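Local atomic coordinates of hypothetical conserved protein (Geobacillus kaustophilus, PDB entry 2PCS), a protein that is of unknown function but belongs to the CoxG family, with a Bet v 1-like fold that probably binds a small ligand in its cavity. Residues K21-I32 and F138-S149; P72-V80 and N90-T98. All coordinates share one frame; numbering follows the deposited sequence.

Contact 1 (K21-I32 and F138-S149)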
# COMPACT_ATOMS: atom_id res chain seq x y z
N LYS A 21 9.84 8.83 -2.48
CA LYS A 21 8.40 9.04 -2.19
C LYS A 21 7.85 7.94 -1.31
O LYS A 21 7.13 8.19 -0.33
CB LYS A 21 7.54 9.18 -3.44
CG LYS A 21 7.73 10.50 -4.19
CD LYS A 21 7.61 11.74 -3.31
CE LYS A 21 8.31 12.98 -3.95
NZ LYS A 21 8.16 14.26 -3.13
N LEU A 22 8.23 6.71 -1.65
CA LEU A 22 7.73 5.56 -0.94
C LEU A 22 8.21 5.51 0.53
O LEU A 22 7.60 4.84 1.37
CB LEU A 22 8.13 4.30 -1.70
CG LEU A 22 7.46 4.02 -3.04
CD1 LEU A 22 8.13 2.86 -3.69
CD2 LEU A 22 5.93 3.75 -2.89
N MET A 23 9.32 6.18 0.83
CA MET A 23 9.89 6.14 2.18
C MET A 23 9.57 7.41 2.99
O MET A 23 9.97 7.52 4.15
CB MET A 23 11.40 5.90 2.13
CG MET A 23 11.79 4.56 1.61
SD MET A 23 11.26 3.16 2.62
CE MET A 23 12.73 3.19 3.61
N ASP A 24 8.82 8.32 2.40
CA ASP A 24 8.47 9.59 3.05
C ASP A 24 7.11 9.53 3.74
O ASP A 24 6.09 9.63 3.06
CB ASP A 24 8.40 10.66 1.97
CG ASP A 24 8.48 12.07 2.52
OD1 ASP A 24 8.15 12.32 3.71
OD2 ASP A 24 8.88 12.94 1.73
N PRO A 25 7.07 9.38 5.08
CA PRO A 25 5.76 9.20 5.73
C PRO A 25 4.71 10.31 5.54
O PRO A 25 3.53 10.01 5.57
CB PRO A 25 6.09 8.97 7.21
CG PRO A 25 7.47 9.33 7.40
CD PRO A 25 8.17 9.32 6.05
N SER A 26 5.12 11.55 5.33
CA SER A 26 4.15 12.60 4.98
C SER A 26 3.49 12.40 3.62
O SER A 26 2.32 12.71 3.43
CB SER A 26 4.75 14.02 5.07
OG SER A 26 6.17 14.00 4.96
N ILE A 27 4.25 11.89 2.67
CA ILE A 27 3.75 11.62 1.35
C ILE A 27 2.81 10.37 1.36
O ILE A 27 1.79 10.34 0.64
CB ILE A 27 4.96 11.43 0.36
CG1 ILE A 27 5.86 12.67 0.36
CG2 ILE A 27 4.51 10.97 -1.07
CD1 ILE A 27 5.31 13.84 -0.46
N LEU A 28 3.17 9.36 2.15
CA LEU A 28 2.37 8.16 2.25
C LEU A 28 1.01 8.49 2.87
O LEU A 28 -0.04 8.12 2.32
CB LEU A 28 3.09 7.09 3.07
CG LEU A 28 4.42 6.52 2.54
CD1 LEU A 28 5.29 5.89 3.67
CD2 LEU A 28 4.19 5.53 1.43
N SER A 29 1.01 9.17 4.02
CA SER A 29 -0.24 9.63 4.64
C SER A 29 -1.23 10.23 3.66
O SER A 29 -2.43 9.95 3.74
CB SER A 29 0.02 10.66 5.72
OG SER A 29 -1.12 10.68 6.56
N LYS A 30 -0.70 11.03 2.75
CA LYS A 30 -1.42 11.68 1.70
C LYS A 30 -1.86 10.73 0.62
O LYS A 30 -2.93 10.91 0.06
CB LYS A 30 -0.54 12.78 1.09
CG LYS A 30 -0.74 14.16 1.71
CD LYS A 30 0.53 15.08 1.68
CE LYS A 30 0.13 16.52 2.16
NZ LYS A 30 1.27 17.45 2.51
N CYS A 31 -1.05 9.72 0.30
CA CYS A 31 -1.42 8.77 -0.79
C CYS A 31 -2.23 7.53 -0.38
O CYS A 31 -2.76 6.83 -1.25
CB CYS A 31 -0.18 8.35 -1.59
SG CYS A 31 0.80 9.75 -2.22
N ILE A 32 -2.32 7.22 0.91
CA ILE A 32 -3.11 6.06 1.38
C ILE A 32 -4.51 6.56 1.52
O ILE A 32 -4.75 7.56 2.17
CB ILE A 32 -2.66 5.56 2.77
CG1 ILE A 32 -1.29 4.89 2.70
CG2 ILE A 32 -3.68 4.61 3.39
CD1 ILE A 32 -0.61 4.79 4.07
N PHE A 138 -3.41 4.35 -4.60
CA PHE A 138 -2.12 4.70 -3.98
C PHE A 138 -1.05 4.96 -5.05
O PHE A 138 -0.32 5.94 -5.00
CB PHE A 138 -1.69 3.57 -3.06
CG PHE A 138 -0.31 3.75 -2.49
CD1 PHE A 138 -0.08 4.61 -1.40
CD2 PHE A 138 0.77 3.08 -3.05
CE1 PHE A 138 1.19 4.77 -0.88
CE2 PHE A 138 2.05 3.24 -2.50
CZ PHE A 138 2.26 4.05 -1.42
N PHE A 139 -0.94 4.06 -6.01
CA PHE A 139 0.10 4.25 -7.03
C PHE A 139 -0.19 5.48 -7.90
O PHE A 139 0.74 6.15 -8.38
CB PHE A 139 0.30 2.96 -7.83
CG PHE A 139 1.07 1.93 -7.08
CD1 PHE A 139 0.68 0.61 -7.08
CD2 PHE A 139 2.18 2.28 -6.35
CE1 PHE A 139 1.38 -0.36 -6.35
CE2 PHE A 139 2.90 1.33 -5.61
CZ PHE A 139 2.48 0.00 -5.61
N LYS A 140 -1.49 5.83 -8.02
CA LYS A 140 -1.94 7.02 -8.74
C LYS A 140 -1.47 8.26 -8.03
O LYS A 140 -0.99 9.19 -8.67
CB LYS A 140 -3.48 7.03 -8.86
CG LYS A 140 -4.05 8.29 -9.52
CD LYS A 140 -5.53 8.54 -9.22
CE LYS A 140 -5.96 9.96 -9.75
NZ LYS A 140 -7.47 10.17 -9.67
N LYS A 141 -1.61 8.31 -6.71
CA LYS A 141 -1.23 9.55 -6.02
C LYS A 141 0.27 9.66 -5.89
O LYS A 141 0.82 10.77 -5.86
CB LYS A 141 -1.94 9.70 -4.67
CG LYS A 141 -3.46 9.95 -4.74
CD LYS A 141 -4.16 9.23 -3.60
CE LYS A 141 -5.39 9.95 -2.99
NZ LYS A 141 -5.79 9.27 -1.67
N ILE A 142 0.95 8.51 -5.80
CA ILE A 142 2.41 8.49 -5.76
C ILE A 142 2.93 9.03 -7.08
O ILE A 142 3.88 9.79 -7.10
CB ILE A 142 3.00 7.06 -5.54
CG1 ILE A 142 2.83 6.59 -4.11
CG2 ILE A 142 4.48 7.03 -5.84
CD1 ILE A 142 3.49 7.44 -3.14
N GLN A 143 2.31 8.61 -8.17
CA GLN A 143 2.75 9.07 -9.48
C GLN A 143 2.62 10.60 -9.57
O GLN A 143 3.52 11.27 -10.12
CB GLN A 143 2.03 8.33 -10.63
CG GLN A 143 2.51 8.68 -12.06
CD GLN A 143 4.05 8.64 -12.30
OE1 GLN A 143 4.56 7.70 -12.89
NE2 GLN A 143 4.76 9.70 -11.86
N LYS A 144 1.58 11.14 -8.95
CA LYS A 144 1.39 12.56 -8.91
C LYS A 144 2.45 13.25 -8.09
O LYS A 144 2.97 14.28 -8.50
CB LYS A 144 0.00 12.93 -8.38
CG LYS A 144 0.01 14.28 -7.66
CD LYS A 144 -1.33 14.67 -7.06
CE LYS A 144 -1.44 16.19 -6.86
NZ LYS A 144 -2.86 16.54 -6.49
N GLU A 145 2.78 12.73 -6.92
CA GLU A 145 3.72 13.44 -6.06
C GLU A 145 5.12 13.37 -6.60
O GLU A 145 5.91 14.29 -6.39
CB GLU A 145 3.66 12.95 -4.61
CG GLU A 145 2.33 13.23 -3.90
CD GLU A 145 2.11 14.70 -3.55
OE1 GLU A 145 3.06 15.51 -3.55
OE2 GLU A 145 0.96 15.05 -3.23
N ILE A 146 5.43 12.27 -7.28
CA ILE A 146 6.67 12.13 -8.06
C ILE A 146 6.70 13.22 -9.12
O ILE A 146 7.66 13.98 -9.17
CB ILE A 146 6.80 10.75 -8.74
CG1 ILE A 146 7.09 9.64 -7.73
CG2 ILE A 146 7.89 10.77 -9.81
CD1 ILE A 146 6.89 8.23 -8.29
N ALA A 147 5.64 13.31 -9.93
CA ALA A 147 5.56 14.23 -11.08
C ALA A 147 5.97 15.66 -10.73
O ALA A 147 6.82 16.24 -11.44
CB ALA A 147 4.17 14.20 -11.71
N LYS A 148 5.37 16.22 -9.67
CA LYS A 148 5.80 17.46 -9.01
C LYS A 148 7.32 17.60 -8.87
O LYS A 148 7.91 18.59 -9.29
CB LYS A 148 5.24 17.50 -7.59
CG LYS A 148 3.90 18.15 -7.44
CD LYS A 148 3.49 18.11 -5.96
CE LYS A 148 1.97 18.35 -5.80
NZ LYS A 148 1.40 17.82 -4.51
N SER A 149 7.95 16.63 -8.21
CA SER A 149 9.36 16.74 -7.87
C SER A 149 10.32 16.56 -9.08
O SER A 149 9.91 16.54 -10.26
CB SER A 149 9.68 15.78 -6.71
OG SER A 149 8.95 16.14 -5.54
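C31 is the knob at the tight end of this contact. Its side chain sits in a hole formed by F138, K141, I142 and E145 on helix 138-148. SG lies 3.7 Å from I142 CD1, and C31 CB lies at the same distance from F138 CD1. The first torsion of F138, 174°, sets CG opposite the backbone N and carries the ring toward helix 25-31. L28 CD2 of that helix meets the ring edge in plane, 3.7 Å from F138 CZ. L22, at the end of helix 15-22, packs its CD2 near F138 CE2. I142 CG1 covers one ring face. F138 CA also gives a CA-H...O contact to C31 O at 3.5 Å. Helices 25-31 and 138-148 run at 133° to each other.

The other end is looser and more polar. K21 bends at chi2 (-51°) and passes I146, with CG 3.7 Å from I146 CG1. Its NZ then donates a hydrogen bond of 3.2 Å to S149 OG. Cutting K21 back to an alanine is likely to leave S149 OG without this donor and I146 CG1 without its neighbour. The early helices thus pack on the long helix over the Bet v 1-like sheet, with the F138 side chain about 4 Å from an unidentified bound ligand. The chemistry suggests that apolar burial does most of the holding, while a lone side-chain hydrogen bond closes the exposed end.

Contact 2 (P72-V80 and N90-T98)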
# COMPACT_ATOMS: atom_id res chain seq x y z
N PRO A 72 17.87 -0.03 0.28
CA PRO A 72 17.54 1.20 -0.39
C PRO A 72 18.43 1.13 -1.67
O PRO A 72 19.45 0.37 -1.71
CB PRO A 72 18.14 2.30 0.49
CG PRO A 72 18.34 1.63 1.84
CD PRO A 72 18.56 0.19 1.57
N PRO A 73 18.02 1.79 -2.76
CA PRO A 73 16.71 2.34 -2.93
C PRO A 73 15.79 1.35 -3.74
O PRO A 73 14.98 1.79 -4.55
CB PRO A 73 17.05 3.57 -3.76
CG PRO A 73 18.04 2.96 -4.82
CD PRO A 73 18.88 2.03 -3.95
N TYR A 74 15.86 0.04 -3.51
CA TYR A 74 15.18 -0.87 -4.43
C TYR A 74 14.26 -1.98 -3.87
O TYR A 74 13.57 -2.63 -4.63
CB TYR A 74 16.22 -1.56 -5.35
CG TYR A 74 17.13 -2.48 -4.59
CD1 TYR A 74 18.30 -1.99 -3.96
CD2 TYR A 74 16.83 -3.83 -4.46
CE1 TYR A 74 19.14 -2.83 -3.24
CE2 TYR A 74 17.66 -4.68 -3.72
CZ TYR A 74 18.81 -4.17 -3.12
OH TYR A 74 19.62 -5.02 -2.36
N HIS A 75 14.28 -2.28 -2.60
CA HIS A 75 13.46 -3.36 -2.11
C HIS A 75 12.99 -3.12 -0.67
O HIS A 75 13.76 -2.68 0.16
CB HIS A 75 14.24 -4.64 -2.17
CG HIS A 75 13.66 -5.74 -1.34
ND1 HIS A 75 12.87 -6.74 -1.87
CD2 HIS A 75 13.75 -6.00 -0.02
CE1 HIS A 75 12.51 -7.58 -0.91
NE2 HIS A 75 13.05 -7.16 0.22
N TYR A 76 11.72 -3.41 -0.35
CA TYR A 76 11.32 -3.56 1.07
C TYR A 76 10.17 -4.53 1.28
O TYR A 76 9.57 -5.03 0.31
CB TYR A 76 11.07 -2.23 1.73
CG TYR A 76 9.97 -1.45 1.06
CD1 TYR A 76 10.21 -0.75 -0.15
CD2 TYR A 76 8.69 -1.41 1.61
CE1 TYR A 76 9.18 -0.01 -0.78
CE2 TYR A 76 7.66 -0.68 1.01
CZ TYR A 76 7.90 0.00 -0.19
OH TYR A 76 6.87 0.72 -0.76
N LYS A 77 9.89 -4.84 2.55
CA LYS A 77 8.74 -5.64 2.92
C LYS A 77 7.84 -4.83 3.83
O LYS A 77 8.30 -3.95 4.52
CB LYS A 77 9.16 -6.95 3.56
CG LYS A 77 9.95 -7.80 2.62
CD LYS A 77 10.21 -9.20 3.22
CE LYS A 77 10.67 -10.26 2.20
NZ LYS A 77 11.55 -11.27 2.93
N LEU A 78 6.53 -5.11 3.79
CA LEU A 78 5.55 -4.44 4.65
C LEU A 78 4.80 -5.44 5.48
O LEU A 78 4.39 -6.47 4.95
CB LEU A 78 4.52 -3.64 3.84
CG LEU A 78 4.89 -2.30 3.24
CD1 LEU A 78 3.54 -1.74 2.76
CD2 LEU A 78 5.63 -1.24 4.17
N LEU A 79 4.62 -5.16 6.77
CA LEU A 79 3.72 -5.97 7.60
C LEU A 79 2.62 -5.05 8.04
O LEU A 79 2.90 -3.97 8.55
CB LEU A 79 4.43 -6.54 8.82
CG LEU A 79 5.80 -7.24 8.60
CD1 LEU A 79 6.44 -7.59 9.96
CD2 LEU A 79 5.60 -8.53 7.74
N VAL A 80 1.38 -5.45 7.75
CA VAL A 80 0.21 -4.66 8.11
C VAL A 80 -0.79 -5.43 9.02
O VAL A 80 -1.22 -6.55 8.68
CB VAL A 80 -0.57 -4.11 6.90
CG1 VAL A 80 -1.80 -3.32 7.40
CG2 VAL A 80 0.30 -3.21 6.00
N ASN A 90 -4.74 -9.01 8.47
CA ASN A 90 -3.32 -9.21 8.64
C ASN A 90 -2.64 -9.47 7.28
O ASN A 90 -2.98 -10.41 6.57
CB ASN A 90 -3.08 -10.39 9.60
CG ASN A 90 -3.75 -10.16 10.93
OD1 ASN A 90 -3.69 -9.03 11.50
ND2 ASN A 90 -4.45 -11.20 11.43
N ALA A 91 -1.68 -8.63 6.93
CA ALA A 91 -1.06 -8.69 5.62
C ALA A 91 0.49 -8.56 5.62
O ALA A 91 1.07 -7.86 6.41
CB ALA A 91 -1.69 -7.60 4.75
N GLU A 92 1.13 -9.23 4.69
CA GLU A 92 2.53 -8.92 4.35
C GLU A 92 2.66 -8.68 2.84
O GLU A 92 1.91 -9.28 2.03
CB GLU A 92 3.53 -10.00 4.88
CG GLU A 92 3.02 -11.42 4.75
CD GLU A 92 4.01 -12.53 5.24
OE1 GLU A 92 3.98 -13.63 4.59
OE2 GLU A 92 4.76 -12.34 6.27
N GLY A 93 3.56 -7.79 2.47
CA GLY A 93 3.88 -7.59 1.07
C GLY A 93 5.35 -7.42 0.88
O GLY A 93 6.07 -7.12 1.84
N VAL A 94 5.79 -7.59 -0.36
CA VAL A 94 7.15 -7.36 -0.80
C VAL A 94 7.12 -6.42 -1.99
O VAL A 94 6.34 -6.59 -2.94
CB VAL A 94 7.83 -8.67 -1.24
CG1 VAL A 94 9.29 -8.44 -1.52
CG2 VAL A 94 7.64 -9.82 -0.18
N ILE A 95 7.97 -5.40 -1.95
CA ILE A 95 8.09 -4.47 -3.04
C ILE A 95 9.55 -4.45 -3.61
O ILE A 95 10.52 -4.32 -2.86
CB ILE A 95 7.72 -3.06 -2.58
CG1 ILE A 95 6.22 -2.95 -2.23
CG2 ILE A 95 8.06 -2.03 -3.60
CD1 ILE A 95 5.93 -3.37 -0.86
N ASP A 96 9.65 -4.50 -4.94
CA ASP A 96 10.94 -4.42 -5.62
C ASP A 96 10.86 -3.33 -6.68
O ASP A 96 9.85 -3.21 -7.41
CB ASP A 96 11.29 -5.77 -6.23
CG ASP A 96 11.65 -6.81 -5.16
OD1 ASP A 96 12.67 -6.63 -4.47
OD2 ASP A 96 10.92 -7.83 -5.00
N LEU A 97 11.89 -2.48 -6.71
CA LEU A 97 12.00 -1.49 -7.76
C LEU A 97 13.06 -1.96 -8.80
O LEU A 97 14.17 -2.43 -8.42
CB LEU A 97 12.30 -0.10 -7.19
CG LEU A 97 11.33 0.55 -6.20
CD1 LEU A 97 11.79 1.95 -5.81
CD2 LEU A 97 9.98 0.66 -6.84
N THR A 98 12.67 -1.89 -10.07
CA THR A 98 13.52 -2.28 -11.18
C THR A 98 13.61 -1.19 -12.22
O THR A 98 12.59 -0.78 -12.75
CB THR A 98 12.99 -3.51 -11.84
OG1 THR A 98 13.15 -4.58 -10.92
CG2 THR A 98 13.76 -3.87 -13.04
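Y76 and I95 face each other as a hydrogen-bonded antiparallel pair, and their backbones bond in both directions. I95 N to Y76 O is nearly straight at 179° and 2.8 Å long. L78 with G93 and V80 with A91 repeat this pair of backbone hydrogen bonds. Just before strand 75-80 begins, L97 N donates to Y74 O at 2.7 Å. Between these pairs the strands approach through CA-H...O contacts, such as E92 CA to L78 O at 3.1 Å.

The apolar contacts centre on the Y76 ring. Its first torsion of 60° sets CG between the backbone N and the carbonyl carbon, and the ring leans over I95. I95 CB lies over one ring face, 4.0 Å from the centroid, a CH-pi contact. I95 CG2 touches Y76 CE1, while CD1 reaches the CE2 side. The V80 and A91 side chains meet on this same face of the sheet.

The polar contact lies on the face that carries H75, K77 and L79. H75 ND1 donates to D96 OD1 at 2.6 Å. The carboxylate oxygen lies almost in the imidazole plane, but the nitrogen meets it from above the carboxylate plane. H75 NE2 is bonded to D69 on the neighbouring strand, so both ring nitrogens are held and the ring's rotation is fixed. V94 CG1 packs against H75 CE1, and K77 extends alongside V94.

Y74 and H75 form a classic beta bulge opposite K71 where the strand begins. The Y76 side chain also meets W19 and approaches an unidentified bound ligand. This is an antiparallel beta hairpin in the curved sheet of a Bet v 1-like fold, with Y76 near the ligand site.

After strand 4-12 the chain passes through the short helices 15-22 and 25-31, which supply residues 21-32 to contact 1. It then builds most of the rest of the antiparallel sheet. Within that run, strands 75-84 and 87-99 form a hairpin, and contact 2 closes its short loop, with nine residues between the segments. Helix 124-148 then brings residues 138-149 back to the early helices, and contact 1 closes the longer loop. Contact 2 is therefore nested inside contact 1. Their centres are 15 Å apart, yet they touch: L22 CD2 packs 3.8 Å from Y76 OH. Contact 1 joins helix to helix, contact 2 joins strand to strand, and L22 links the two layers.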